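Local coordinates for protein glycerol kinase, putative (Plasmodium falciparum, PDB 2W41) that probably phosphorylates glycerol at the expense of ATP, yielding sn-glycerol 3-phosphate, and is held here with the product nucleotide ADP, at residues K285-T290 against S405-E410; H413-D418 against T437-S442. One frame throughout, in Å; residues are numbered along the deposited sequence.

Overall arrangement
Followed from the N terminus, the chain passes through the six-stranded sheet of its first half before either contact is made. In the second half, the loop between strands 276-281 and 294-299 supplies residues 285-290. These wait 114 residues, across both helix and strand, until the end of helix 381-407 returns to close contact 1 at the surface. Strand 414-418 follows directly, and only 18 residues, mostly helix 425-435, separate it from its partner in contact 2. The two closures therefore stand in series, neither nested nor crossed, with centres about 20 Å apart. Contact 1 ties a helix end to a loop of the seven-stranded sheet; contact 2 joins two neighbouring strands inside that sheet.

Contact 1 of 2, residues K285-T290 against S405-E410; sequences KVVYST and SDMGIE
The carboxylate of Asp406 is approached by Thr290 in two different ways, from over its face and at its edge. Above the plane, 52° out of it, stands the backbone N of Thr290, 2.9 Å from Asp406 OD2 in a nearly straight bond (165° at the hydrogen). At the edge, the syn lone pair of Asp406 OD1 takes the hydroxyl Thr290 OG1 at 2.9 Å. With chi1 at 69°, OG1 lies between the backbone N and the carbonyl carbon, close enough to the amide that both donors reach the one carboxylate. With each oxygen gripped, the carboxylate has little freedom to rotate. The nearby helix C terminus would tend to disfavour its charge, a cost that these two donors probably help to offset. Ser289 passes beside the group, its CA 3.4 Å from Asp406 OD2, while its OG is held by the amides of Leu293 and Cys291.

Earlier in the loop, at Val287, the contact turns apolar. Val287 CG1 rests 3.7 Å from Asp406 O and reaches Met407 CG at 4.3 Å; both side chains also touch Leu311 of strand 308-314. Gly408 then leaves the helix with positive phi. The whole is a helix C terminus closed by a Schellman motif, its last turn docked on a loop between sheet strands in the C-terminal domain of an FGGY-family kinase.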
ATOM      1  N   LYS B 285      30.554  -0.046  31.523  1.00 47.12           N
ATOM      2  CA  LYS B 285      30.269   1.340  31.123  1.00 46.93           C
ATOM      3  C   LYS B 285      28.761   1.714  31.128  1.00 46.47           C
ATOM      4  O   LYS B 285      27.989   1.134  30.353  1.00 46.33           O
ATOM      5  CB  LYS B 285      30.857   1.608  29.688  1.00 46.71           C
ATOM      6  N   VAL B 286      28.360   2.682  31.973  1.00 45.71           N
ATOM      7  CA  VAL B 286      27.039   3.331  31.868  1.00 44.43           C
ATOM      8  C   VAL B 286      27.054   4.209  30.609  1.00 43.88           C
ATOM      9  O   VAL B 286      27.676   5.280  30.605  1.00 43.81           O
ATOM     10  CB  VAL B 286      26.686   4.194  33.147  1.00 44.52           C
ATOM     11  CG1 VAL B 286      25.210   4.601  33.195  1.00 42.56           C
ATOM     12  CG2 VAL B 286      27.032   3.443  34.390  1.00 44.64           C
ATOM     13  N   VAL B 287      26.400   3.734  29.541  1.00 42.90           N
ATOM     14  CA  VAL B 287      26.198   4.497  28.310  1.00 41.41           C
ATOM     15  C   VAL B 287      24.778   5.111  28.286  1.00 41.90           C
ATOM     16  O   VAL B 287      23.762   4.401  28.350  1.00 40.97           O
ATOM     17  CB  VAL B 287      26.433   3.660  27.011  1.00 41.13           C
ATOM     18  CG1 VAL B 287      26.290   4.542  25.757  1.00 39.42           C
ATOM     19  CG2 VAL B 287      27.776   2.987  27.015  1.00 40.25           C
ATOM     20  N   TYR B 288      24.734   6.446  28.188  1.00 42.50           N
ATOM     21  CA  TYR B 288      23.491   7.183  28.043  1.00 42.09           C
ATOM     22  C   TYR B 288      23.281   7.390  26.570  1.00 43.37           C
ATOM     23  O   TYR B 288      24.223   7.670  25.856  1.00 43.70           O
ATOM     24  CB  TYR B 288      23.582   8.506  28.756  1.00 40.72           C
ATOM     25  CG  TYR B 288      23.729   8.393  30.255  1.00 39.14           C
ATOM     26  CD1 TYR B 288      22.646   8.026  31.060  1.00 36.89           C
ATOM     27  CD2 TYR B 288      24.954   8.662  30.881  1.00 37.63           C
ATOM     28  CE1 TYR B 288      22.791   7.926  32.473  1.00 38.40           C
ATOM     29  CE2 TYR B 288      25.102   8.580  32.277  1.00 35.25           C
ATOM     30  CZ  TYR B 288      24.022   8.220  33.059  1.00 37.90           C
ATOM     31  OH  TYR B 288      24.137   8.160  34.432  1.00 38.43           O
ATOM     32  N   SER B 289      22.044   7.185  26.121  1.00 44.60           N
ATOM     33  CA  SER B 289      21.656   7.312  24.730  1.00 45.40           C
ATOM     34  C   SER B 289      21.439   8.782  24.383  1.00 46.17           C
ATOM     35  O   SER B 289      20.952   9.558  25.220  1.00 46.67           O
ATOM     36  CB  SER B 289      20.337   6.552  24.510  1.00 45.88           C
ATOM     37  OG  SER B 289      19.857   6.767  23.177  1.00 46.19           O
ATOM     38  N   THR B 290      21.774   9.162  23.146  1.00 46.68           N
ATOM     39  CA  THR B 290      21.596  10.547  22.675  1.00 46.84           C
ATOM     40  C   THR B 290      20.293  10.699  21.847  1.00 48.39           C
ATOM     41  O   THR B 290      19.917  11.809  21.437  1.00 48.65           O
ATOM     42  CB  THR B 290      22.804  11.087  21.881  1.00 46.22           C
ATOM     43  OG1 THR B 290      22.886  10.408  20.639  1.00 46.70           O
ATOM     44  CG2 THR B 290      24.129  10.912  22.642  1.00 44.89           C
ATOM     45  N   SER B 405      26.755   3.896  17.770  1.00 47.05           N
ATOM     46  CA  SER B 405      27.362   5.223  17.782  1.00 46.65           C
ATOM     47  C   SER B 405      27.547   5.778  19.218  1.00 46.94           C
ATOM     48  O   SER B 405      28.606   6.304  19.529  1.00 47.97           O
ATOM     49  CB  SER B 405      26.540   6.179  16.903  1.00 46.45           C
ATOM     50  OG  SER B 405      26.902   7.537  17.091  1.00 46.46           O
ATOM     51  N   ASP B 406      26.542   5.691  20.089  1.00 46.47           N
ATOM     52  CA  ASP B 406      26.710   6.146  21.469  1.00 46.49           C
ATOM     53  C   ASP B 406      27.770   5.290  22.226  1.00 46.79           C
ATOM     54  O   ASP B 406      28.485   5.794  23.089  1.00 47.71           O
ATOM     55  CB  ASP B 406      25.362   6.165  22.229  1.00 46.25           C
ATOM     56  CG  ASP B 406      24.344   7.158  21.638  1.00 47.51           C
ATOM     57  OD1 ASP B 406      24.750   8.191  21.089  1.00 52.85           O
ATOM     58  OD2 ASP B 406      23.119   6.961  21.726  1.00 47.56           O
ATOM     59  N   MET B 407      27.887   4.005  21.912  1.00 46.70           N
ATOM     60  CA  MET B 407      28.834   3.141  22.648  1.00 46.32           C
ATOM     61  C   MET B 407      30.291   3.324  22.214  1.00 47.77           C
ATOM     62  O   MET B 407      31.214   2.866  22.895  1.00 48.68           O
ATOM     63  CB  MET B 407      28.457   1.666  22.517  1.00 45.79           C
ATOM     64  CG  MET B 407      27.149   1.274  23.156  1.00 44.20           C
ATOM     65  SD  MET B 407      26.682  -0.415  22.681  1.00 43.15           S
ATOM     66  CE  MET B 407      27.894  -1.427  23.581  1.00 39.52           C
ATOM     67  N   GLY B 408      30.483   3.967  21.064  1.00 48.27           N
ATOM     68  CA  GLY B 408      31.785   4.230  20.527  1.00 48.12           C
ATOM     69  C   GLY B 408      32.362   3.050  19.805  1.00 48.37           C
ATOM     70  O   GLY B 408      33.570   3.024  19.541  1.00 48.02           O
ATOM     71  N   ILE B 409      31.516   2.072  19.485  1.00 48.92           N
ATOM     72  CA  ILE B 409      31.962   0.857  18.739  1.00 49.08           C
ATOM     73  C   ILE B 409      31.504   0.912  17.281  1.00 50.23           C
ATOM     74  O   ILE B 409      30.734   1.804  16.899  1.00 50.70           O
ATOM     75  CB  ILE B 409      31.573  -0.497  19.443  1.00 48.80           C
ATOM     76  CG1 ILE B 409      30.048  -0.761  19.391  1.00 48.75           C
ATOM     77  CG2 ILE B 409      32.073  -0.497  20.868  1.00 48.45           C
ATOM     78  CD1 ILE B 409      29.589  -2.198  19.853  1.00 47.34           C
ATOM     79  N   GLU B 410      32.000  -0.009  16.465  1.00 51.31           N
ATOM     80  CA  GLU B 410      31.713   0.012  15.042  1.00 53.46           C
ATOM     81  C   GLU B 410      30.803  -1.112  14.579  1.00 53.08           C
ATOM     82  O   GLU B 410      30.242  -1.050  13.513  1.00 53.54           O
ATOM     83  CB  GLU B 410      33.031  -0.017  14.245  1.00 54.70           C
ATOM     84  CG  GLU B 410      33.503   1.375  13.762  1.00 59.24           C
ATOM     85  CD  GLU B 410      35.026   1.588  13.910  1.00 65.75           C
ATOM     86  OE1 GLU B 410      35.785   0.575  14.027  1.00 66.98           O
ATOM     87  OE2 GLU B 410      35.456   2.779  13.897  1.00 66.99           O
TER

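Contact 2 of 2, residues H413-D418 against T437-S442; sequences HVLRCD and TKIEVS
Leu415 and Ile439 lie side by side on one face of the sheet, in the tightly bonded part of the strand pair. The amide of Leu415 gives to Lys438 O at 2.9 Å, and Leu415 O takes the amide of Glu440 at 3.1 Å. Cys417 N continues the ladder to Glu440 O at 2.8 Å. On the face carrying Leu415, Cys417 and Ile439, Leu415 CB meets Ile439 CG1, and Cys417 SG lies 4.0 Å from Ile439 CG2. Ile439 also touches Asn431 and Ser432 of helix 425-435, as expected of a beta-alpha-beta unit in which that helix links two parallel strands. The loop leaving the first strand carries Gly420, which binds ADP.

The face of Arg416 and Glu440 is polar; the Arg416 side chain is buried, and the more open part is toward Lys438 and Glu440. Arg416, its chain bent at chi2 and chi3, brings NH1 to Glu440 OE1 at 3.0 Å in a salt bridge. The oxygen lies near the guanidinium plane but is met on its anti side, 33° out of the carboxylate plane, with the two planes 87° apart. Gln260 and the Arg474 carbonyl are weak further partners of the guanidinium. Glu440 OE2 takes a weak salt-bridge bond from Lys438 NZ, and Val414 CG2 lies against Lys438 CD (3.6 Å) and Glu440 CD. Beyond the guanidinium, a water joins Arg416 NH2, weakly, to Ser442 OG.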
ATOM      1  N   HIS B 413      29.307  -7.677  18.134  1.00 50.65           N
ATOM      2  CA  HIS B 413      29.963  -9.006  18.214  1.00 50.39           C
ATOM      3  C   HIS B 413      29.003 -10.017  17.643  1.00 48.49           C
ATOM      4  O   HIS B 413      29.323 -10.725  16.679  1.00 48.30           O
ATOM      5  CB  HIS B 413      30.414  -9.413  19.660  1.00 51.28           C
ATOM      6  CG  HIS B 413      31.616  -8.657  20.162  1.00 54.88           C
ATOM      7  ND1 HIS B 413      32.615  -8.188  19.323  1.00 58.00           N
ATOM      8  CD2 HIS B 413      31.981  -8.283  21.417  1.00 58.27           C
ATOM      9  CE1 HIS B 413      33.531  -7.551  20.039  1.00 59.24           C
ATOM     10  NE2 HIS B 413      33.168  -7.587  21.312  1.00 58.15           N
ATOM     11  N   VAL B 414      27.804 -10.041  18.220  1.00 46.36           N
ATOM     12  CA  VAL B 414      26.764 -10.961  17.779  1.00 44.11           C
ATOM     13  C   VAL B 414      25.377 -10.371  18.064  1.00 43.22           C
ATOM     14  O   VAL B 414      25.241  -9.411  18.848  1.00 43.61           O
ATOM     15  CB  VAL B 414      26.982 -12.385  18.384  1.00 43.42           C
ATOM     16  CG1 VAL B 414      26.637 -12.422  19.901  1.00 43.34           C
ATOM     17  CG2 VAL B 414      26.206 -13.417  17.608  1.00 41.28           C
ATOM     18  N   LEU B 415      24.364 -10.910  17.390  1.00 41.09           N
ATOM     19  CA  LEU B 415      22.969 -10.656  17.721  1.00 39.67           C
ATOM     20  C   LEU B 415      22.283 -12.012  17.863  1.00 38.82           C
ATOM     21  O   LEU B 415      22.009 -12.670  16.872  1.00 38.44           O
ATOM     22  CB  LEU B 415      22.265  -9.766  16.667  1.00 39.75           C
ATOM     23  CG  LEU B 415      20.847  -9.235  16.969  1.00 38.90           C
ATOM     24  CD1 LEU B 415      20.906  -8.343  18.112  1.00 36.77           C
ATOM     25  CD2 LEU B 415      20.256  -8.486  15.814  1.00 39.20           C
ATOM     26  N   ARG B 416      22.016 -12.400  19.107  1.00 37.74           N
ATOM     27  CA  ARG B 416      21.287 -13.609  19.435  1.00 38.09           C
ATOM     28  C   ARG B 416      19.810 -13.324  19.364  1.00 37.72           C
ATOM     29  O   ARG B 416      19.361 -12.411  20.013  1.00 36.84           O
ATOM     30  CB  ARG B 416      21.655 -14.133  20.853  1.00 38.25           C
ATOM     31  CG  ARG B 416      23.175 -14.335  21.132  1.00 39.42           C
ATOM     32  CD  ARG B 416      23.704 -15.752  20.870  1.00 40.84           C
ATOM     33  NE  ARG B 416      22.949 -16.795  21.575  1.00 43.73           N
ATOM     34  CZ  ARG B 416      23.026 -18.098  21.305  1.00 42.00           C
ATOM     35  NH1 ARG B 416      23.824 -18.517  20.345  1.00 42.66           N
ATOM     36  NH2 ARG B 416      22.311 -18.980  21.992  1.00 39.03           N
ATOM     37  N   CYS B 417      19.062 -14.135  18.607  1.00 38.31           N
ATOM     38  CA  CYS B 417      17.679 -13.817  18.247  1.00 38.85           C
ATOM     39  C   CYS B 417      16.728 -14.902  18.640  1.00 39.87           C
ATOM     40  O   CYS B 417      17.056 -16.098  18.607  1.00 41.19           O
ATOM     41  CB  CYS B 417      17.535 -13.540  16.742  1.00 38.01           C
ATOM     42  SG  CYS B 417      18.538 -12.156  16.182  1.00 38.12           S
ATOM     43  N   ASP B 418      15.534 -14.487  19.020  1.00 40.54           N
ATOM     44  CA  ASP B 418      14.476 -15.421  19.304  1.00 41.18           C
ATOM     45  C   ASP B 418      13.132 -14.837  18.816  1.00 41.48           C
ATOM     46  O   ASP B 418      13.102 -13.759  18.206  1.00 42.15           O
ATOM     47  CB  ASP B 418      14.508 -15.881  20.777  1.00 41.85           C
ATOM     48  CG  ASP B 418      14.589 -14.709  21.791  1.00 45.12           C
ATOM     49  OD1 ASP B 418      15.695 -14.167  22.107  1.00 47.87           O
ATOM     50  OD2 ASP B 418      13.535 -14.340  22.310  1.00 45.86           O
ATOM     51  N   THR B 437      25.807  -7.825  10.844  1.00 41.30           N
ATOM     52  CA  THR B 437      26.062  -8.511  12.080  1.00 40.92           C
ATOM     53  C   THR B 437      25.846 -10.003  11.892  1.00 41.26           C
ATOM     54  O   THR B 437      25.082 -10.454  11.014  1.00 41.36           O
ATOM     55  CB  THR B 437      25.193  -7.956  13.223  1.00 40.99           C
ATOM     56  OG1 THR B 437      25.677  -8.438  14.481  1.00 41.33           O
ATOM     57  CG2 THR B 437      23.728  -8.350  13.044  1.00 40.17           C
ATOM     58  N   LYS B 438      26.574 -10.760  12.695  1.00 40.90           N
ATOM     59  CA  LYS B 438      26.388 -12.166  12.810  1.00 40.68           C
ATOM     60  C   LYS B 438      25.124 -12.277  13.639  1.00 40.19           C
ATOM     61  O   LYS B 438      24.953 -11.578  14.656  1.00 39.89           O
ATOM     62  CB  LYS B 438      27.600 -12.749  13.559  1.00 41.24           C
ATOM     63  CG  LYS B 438      27.745 -14.264  13.636  1.00 42.80           C
ATOM     64  CD  LYS B 438      28.391 -14.567  14.993  1.00 48.38           C
ATOM     65  CE  LYS B 438      29.585 -15.534  15.024  1.00 49.40           C
ATOM     66  NZ  LYS B 438      30.125 -15.438  16.442  1.00 51.73           N
ATOM     67  N   ILE B 439      24.232 -13.127  13.156  1.00 39.71           N
ATOM     68  CA  ILE B 439      23.004 -13.483  13.796  1.00 39.19           C
ATOM     69  C   ILE B 439      23.034 -14.982  14.130  1.00 40.01           C
ATOM     70  O   ILE B 439      23.276 -15.831  13.273  1.00 39.50           O
ATOM     71  CB  ILE B 439      21.764 -13.125  12.877  1.00 38.92           C
ATOM     72  CG1 ILE B 439      21.479 -11.610  12.924  1.00 36.42           C
ATOM     73  CG2 ILE B 439      20.497 -13.974  13.264  1.00 38.35           C
ATOM     74  CD1 ILE B 439      20.255 -11.192  12.150  1.00 38.84           C
ATOM     75  N   GLU B 440      22.755 -15.287  15.388  1.00 41.49           N
ATOM     76  CA  GLU B 440      22.596 -16.659  15.883  1.00 42.30           C
ATOM     77  C   GLU B 440      21.195 -16.747  16.450  1.00 42.74           C
ATOM     78  O   GLU B 440      20.756 -15.843  17.151  1.00 43.31           O
ATOM     79  CB  GLU B 440      23.652 -16.981  16.966  1.00 41.58           C
ATOM     80  CG  GLU B 440      25.057 -17.044  16.417  1.00 42.78           C
ATOM     81  CD  GLU B 440      26.156 -17.092  17.480  1.00 43.92           C
ATOM     82  OE1 GLU B 440      25.845 -17.042  18.677  1.00 46.27           O
ATOM     83  OE2 GLU B 440      27.360 -17.187  17.124  1.00 42.56           O
ATOM     84  N   VAL B 441      20.489 -17.811  16.089  1.00 43.83           N
ATOM     85  CA  VAL B 441      19.222 -18.202  16.670  1.00 44.79           C
ATOM     86  C   VAL B 441      19.560 -19.338  17.669  1.00 46.67           C
ATOM     87  O   VAL B 441      20.088 -20.391  17.264  1.00 46.62           O
ATOM     88  CB  VAL B 441      18.267 -18.727  15.546  1.00 45.13           C
ATOM     89  CG1 VAL B 441      17.005 -19.100  16.049  1.00 43.20           C
ATOM     90  CG2 VAL B 441      17.851 -17.682  14.699  1.00 42.80           C
ATOM     91  N   SER B 442      19.275 -19.114  18.961  1.00 47.71           N
ATOM     92  CA  SER B 442      19.498 -20.095  20.040  1.00 48.17           C
ATOM     93  C   SER B 442      18.849 -21.469  19.825  1.00 48.89           C
ATOM     94  O   SER B 442      17.791 -21.575  19.206  1.00 49.60           O
ATOM     95  CB  SER B 442      19.024 -19.512  21.393  1.00 48.46           C
ATOM     96  OG  SER B 442      19.356 -20.374  22.501  1.00 47.62           O
TER
HETATM   97  O   HOH W   1      21.170 -19.667  24.194  1.00 34.60           O